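Local atomic coordinates of plasmin and fibronectin-binding protein A (Streptococcus pneumoniae, PDB entry 4MR0), a protein that acts as a surface adhesin and invasin that binds human fibronectin, plasmin, plasminogen and serum albumin. Residues 129-134 against 156-161; 179-184 against 220-225. All coordinates share one frame; numbering follows the deposited sequence.

Contact 1 of 2, residues 129-134 against 156-161; sequences HDDRQA and GTYLVK
Asp130 reaches across to the end of strand 156-160 with one carboxylate oxygen that serves two backbone donors. OD1 of Asp130 accepts from Lys161 N at 3.0 Å, and it also accepts the more distant N of Arg132 at 3.3 Å, which closes an Asx turn. The two N-H groups arrive from opposite faces of the carboxylate plane, each well out of it, so OD1 lies between them. The torsion behind this is chi1 177°: CG is anti to the backbone N and swings toward Lys161. OD2 of Asp130 lies 3.7 Å from Lys161 CB; beyond CG the lysine runs extended and its NZ stays 6.3 Å from OD2, too far for a salt bridge. One residue on, the backbone N of Asp131 donates to Leu159 O at 2.8 Å. The buried carboxylate of Asp131 is satisfied by the preceding loop, with OD1 taking Val124 N and OD2 taking Gly125 N. OD2 also lies 3.2 Å from Tyr158 CD1, with the carboxylate and ring planes turned 49° apart; the phenol OH beyond is bonded to Pro154 O. Apolar contact completes the join: Val160 CG1 sits 3.9 Å from Arg132 CA, at the first turn of helix 132-143, and both Tyr158 and Val160 touch Ile135 of that helix. The Arg132 side chain turns its end away from the strand and touches Glu162, a ligand of a bound manganese ion. Helix 132-143 laid against the first turns of the right-handed parallel beta-helix is consistent with the N-terminal cap of pectate lyase-like folds.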
# COMPACT_ATOMS: atom_id res chain seq x y z
N HIS A 129 26.02 15.04 15.11
CA HIS A 129 25.84 14.65 16.50
C HIS A 129 24.63 13.71 16.57
O HIS A 129 23.63 13.93 15.90
CB HIS A 129 25.57 15.88 17.37
CG HIS A 129 25.23 15.57 18.79
ND1 HIS A 129 26.18 15.25 19.74
CD2 HIS A 129 24.04 15.51 19.43
CE1 HIS A 129 25.59 15.01 20.90
NE2 HIS A 129 24.29 15.16 20.73
N ASP A 130 24.73 12.66 17.39
CA ASP A 130 23.61 11.74 17.53
C ASP A 130 22.56 12.37 18.44
O ASP A 130 22.75 12.45 19.65
CB ASP A 130 24.09 10.40 18.11
CG ASP A 130 22.96 9.42 18.33
OD1 ASP A 130 21.91 9.56 17.68
OD2 ASP A 130 23.13 8.49 19.15
N ASP A 131 21.46 12.83 17.85
CA ASP A 131 20.41 13.48 18.62
C ASP A 131 19.32 12.57 19.17
O ASP A 131 18.33 13.05 19.72
CB ASP A 131 19.73 14.57 17.77
CG ASP A 131 20.61 15.78 17.58
OD1 ASP A 131 21.66 15.88 18.25
OD2 ASP A 131 20.24 16.65 16.77
N ARG A 132 19.49 11.26 19.04
CA ARG A 132 18.48 10.33 19.54
C ARG A 132 18.12 10.53 21.01
O ARG A 132 16.95 10.72 21.35
CB ARG A 132 18.91 8.88 19.33
CG ARG A 132 17.82 7.88 19.75
CD ARG A 132 18.40 6.51 20.05
NE ARG A 132 19.36 6.55 21.16
CZ ARG A 132 19.03 6.75 22.43
NH1 ARG A 132 17.76 6.92 22.78
NH2 ARG A 132 19.98 6.78 23.37
N GLN A 133 19.11 10.48 21.90
CA GLN A 133 18.81 10.62 23.32
C GLN A 133 18.10 11.92 23.66
O GLN A 133 17.21 11.94 24.52
CB GLN A 133 20.10 10.51 24.15
CG GLN A 133 19.83 10.34 25.65
CD GLN A 133 19.01 9.09 25.96
OE1 GLN A 133 17.87 9.17 26.42
NE2 GLN A 133 19.60 7.93 25.70
N ALA A 134 18.48 13.01 23.00
CA ALA A 134 17.85 14.30 23.24
C ALA A 134 16.38 14.24 22.82
O ALA A 134 15.49 14.72 23.54
CB ALA A 134 18.58 15.40 22.46
N GLY A 156 16.74 22.04 10.80
CA GLY A 156 17.97 21.31 11.04
C GLY A 156 17.90 19.87 10.59
O GLY A 156 16.90 19.43 10.03
N THR A 157 18.99 19.13 10.82
CA THR A 157 19.04 17.72 10.45
C THR A 157 19.37 16.96 11.72
O THR A 157 20.43 17.14 12.31
CB THR A 157 20.10 17.46 9.38
OG1 THR A 157 19.82 18.27 8.23
CG2 THR A 157 20.09 16.00 8.95
N TYR A 158 18.44 16.11 12.14
CA TYR A 158 18.61 15.34 13.37
C TYR A 158 18.97 13.89 13.12
O TYR A 158 18.13 13.07 12.78
CB TYR A 158 17.32 15.43 14.17
CG TYR A 158 16.92 16.87 14.45
CD1 TYR A 158 17.41 17.54 15.56
CD2 TYR A 158 16.10 17.57 13.56
CE1 TYR A 158 17.10 18.87 15.79
CE2 TYR A 158 15.79 18.91 13.78
CZ TYR A 158 16.30 19.55 14.90
OH TYR A 158 15.99 20.87 15.12
N LEU A 159 20.25 13.58 13.29
CA LEU A 159 20.74 12.23 13.09
C LEU A 159 20.39 11.36 14.30
O LEU A 159 20.48 11.81 15.44
CB LEU A 159 22.27 12.25 12.94
CG LEU A 159 22.99 10.89 12.98
CD1 LEU A 159 22.69 10.12 11.71
CD2 LEU A 159 24.50 11.11 13.14
N VAL A 160 19.95 10.12 14.05
CA VAL A 160 19.65 9.19 15.14
C VAL A 160 20.38 7.88 14.85
O VAL A 160 20.32 7.36 13.74
CB VAL A 160 18.14 8.92 15.32
CG1 VAL A 160 17.44 10.20 15.76
CG2 VAL A 160 17.52 8.35 14.04
N LYS A 161 21.09 7.36 15.84
CA LYS A 161 21.83 6.13 15.65
C LYS A 161 21.14 4.90 16.24
O LYS A 161 21.68 3.79 16.21
CB LYS A 161 23.24 6.26 16.22
CG LYS A 161 24.11 7.25 15.44
CD LYS A 161 25.58 6.98 15.70
CE LYS A 161 26.47 7.96 14.97
NZ LYS A 161 27.91 7.58 15.12

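Contact 2 of 2, residues 179-184 against 220-225; sequences TILNGI and TIDMNG
The amide of Asn224 has Leu181 CD1 standing directly over one face, 3.9 Å from Asn224 CG and about as far from its ND2, at the ends of two adjacent rungs of a parallel beta-helix. In the plane of that amide, ND2 donates to Asn182 O at 3.0 Å, while OD1 takes a hydrogen from Asn236 ND2. The amide of Asn182 is held at both ends too. Its ND2 donates roughly in plane to Met223 O at 3.1 Å, approaching from above the Met223 carbonyl plane, and is bonded to Ser191 OG as well; OD1 accepts from Ile184 N, which comes from above the Asn182 amide and closes an Asx turn. CG of Asn182 is anti to the backbone N (chi1 178°), which puts CG near Met223 O. These bonds join the ends of the two rungs, where strands 179-182 and 220-222 run side by side at 14°. The ladder is made by Ile180 N to Thr220 O at 2.9 Å, then Asp222 N to Ile180 O, then Asn182 N to Asp222 O, so the two strands alternate as donor and acceptor. Ile180 and Ile221 are neighbours on the buried face, Ile180 CB 4.5 Å from Ile221 CG1, and both touch Tyr216 of strand 211-217. The other face carries Thr179 beside Thr220 and Leu181 beside Asp222, the leucine CD1 resting alongside the carboxylate, 3.9 Å from Asp222 OD2. Thr179 CG2 crosses toward Asp222 CB. At the start of the pair the two threonine hydroxyls stay apart and share one water instead: Thr179 OG1 donates to it at 3.1 Å and Thr220 OG1 at 2.8 Å.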
# COMPACT_ATOMS: atom_id res chain seq x y z
N THR A 179 14.73 17.89 9.23
CA THR A 179 14.89 16.56 8.64
C THR A 179 15.42 15.56 9.67
O THR A 179 16.41 15.83 10.35
CB THR A 179 15.88 16.58 7.45
OG1 THR A 179 15.34 17.35 6.37
CG2 THR A 179 16.15 15.16 6.96
N ILE A 180 14.75 14.42 9.79
CA ILE A 180 15.21 13.40 10.71
C ILE A 180 16.04 12.45 9.85
O ILE A 180 15.53 11.86 8.90
CB ILE A 180 14.01 12.70 11.37
CG1 ILE A 180 13.34 13.69 12.33
CG2 ILE A 180 14.47 11.45 12.13
CD1 ILE A 180 12.17 13.14 13.08
N LEU A 181 17.33 12.33 10.17
CA LEU A 181 18.22 11.47 9.40
C LEU A 181 18.45 10.09 10.01
O LEU A 181 18.95 9.97 11.13
CB LEU A 181 19.58 12.17 9.22
CG LEU A 181 20.66 11.42 8.44
CD1 LEU A 181 20.19 11.12 7.02
CD2 LEU A 181 21.94 12.26 8.42
N ASN A 182 18.08 9.06 9.27
CA ASN A 182 18.26 7.70 9.77
C ASN A 182 19.71 7.23 9.76
O ASN A 182 20.30 6.99 8.70
CB ASN A 182 17.41 6.72 8.96
CG ASN A 182 17.60 5.29 9.42
OD1 ASN A 182 17.98 5.05 10.57
ND2 ASN A 182 17.31 4.33 8.54
N GLY A 183 20.28 7.11 10.96
CA GLY A 183 21.66 6.66 11.09
C GLY A 183 21.75 5.30 11.77
O GLY A 183 22.81 4.92 12.26
N ILE A 184 20.63 4.58 11.80
CA ILE A 184 20.58 3.27 12.43
C ILE A 184 21.22 2.24 11.50
O ILE A 184 20.61 1.81 10.51
CB ILE A 184 19.12 2.88 12.74
CG1 ILE A 184 18.43 4.03 13.47
CG2 ILE A 184 19.08 1.63 13.62
CD1 ILE A 184 16.92 3.89 13.56
N THR A 220 10.79 16.24 7.12
CA THR A 220 11.20 15.16 6.26
C THR A 220 11.83 14.07 7.12
O THR A 220 12.38 14.36 8.19
CB THR A 220 12.28 15.64 5.26
OG1 THR A 220 11.73 16.65 4.41
CG2 THR A 220 12.81 14.49 4.42
N ILE A 221 11.71 12.83 6.67
CA ILE A 221 12.35 11.71 7.35
C ILE A 221 13.16 11.07 6.25
O ILE A 221 12.60 10.52 5.31
CB ILE A 221 11.34 10.68 7.90
CG1 ILE A 221 10.49 11.30 9.01
CG2 ILE A 221 12.09 9.47 8.45
CD1 ILE A 221 9.44 10.34 9.61
N ASP A 222 14.48 11.20 6.33
CA ASP A 222 15.38 10.63 5.34
C ASP A 222 15.68 9.22 5.81
O ASP A 222 16.48 9.01 6.72
CB ASP A 222 16.67 11.44 5.27
CG ASP A 222 17.56 11.04 4.11
OD1 ASP A 222 17.45 9.89 3.64
OD2 ASP A 222 18.39 11.87 3.67
N MET A 223 15.05 8.23 5.21
CA MET A 223 15.28 6.87 5.62
C MET A 223 16.69 6.41 5.23
O MET A 223 17.11 5.29 5.55
CB MET A 223 14.18 5.98 5.05
CG MET A 223 12.80 6.38 5.58
SD MET A 223 11.38 5.44 4.91
CE MET A 223 11.15 6.44 3.30
N ASN A 224 17.39 7.30 4.52
CA ASN A 224 18.80 7.12 4.14
C ASN A 224 19.16 5.81 3.45
O ASN A 224 20.24 5.25 3.70
CB ASN A 224 19.62 7.30 5.42
CG ASN A 224 21.03 7.82 5.18
OD1 ASN A 224 21.34 8.36 4.11
ND2 ASN A 224 21.88 7.69 6.19
N GLY A 225 18.30 5.33 2.56
CA GLY A 225 18.57 4.07 1.90
C GLY A 225 19.22 4.03 0.52
O GLY A 225 19.34 2.96 -0.06
O HOH W 1 12.72 18.90 5.76

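Overall arrangement
Contact 1 and contact 2 follow one another along the chain, 129-134 with 156-161 closing before 179-184 meets 220-225, and their centres lie 10 Å apart near the N-terminal end of the beta-helix. Strand 178-182 joins them: it pairs in parallel with strand 156-160 on one side and with strand 220-222 on the other. Tyr158 N and Thr179 O, 2.7 Å apart, probably form one of the bonds of that shared edge, and Leu159 CD1 packs on Gly183 CA. Contact 1 joins the start of helix 132-143, probably the cap of the solenoid, to strand 156-160, while contact 2 is regular stacking one step further into the elongated solenoid of this adhesin.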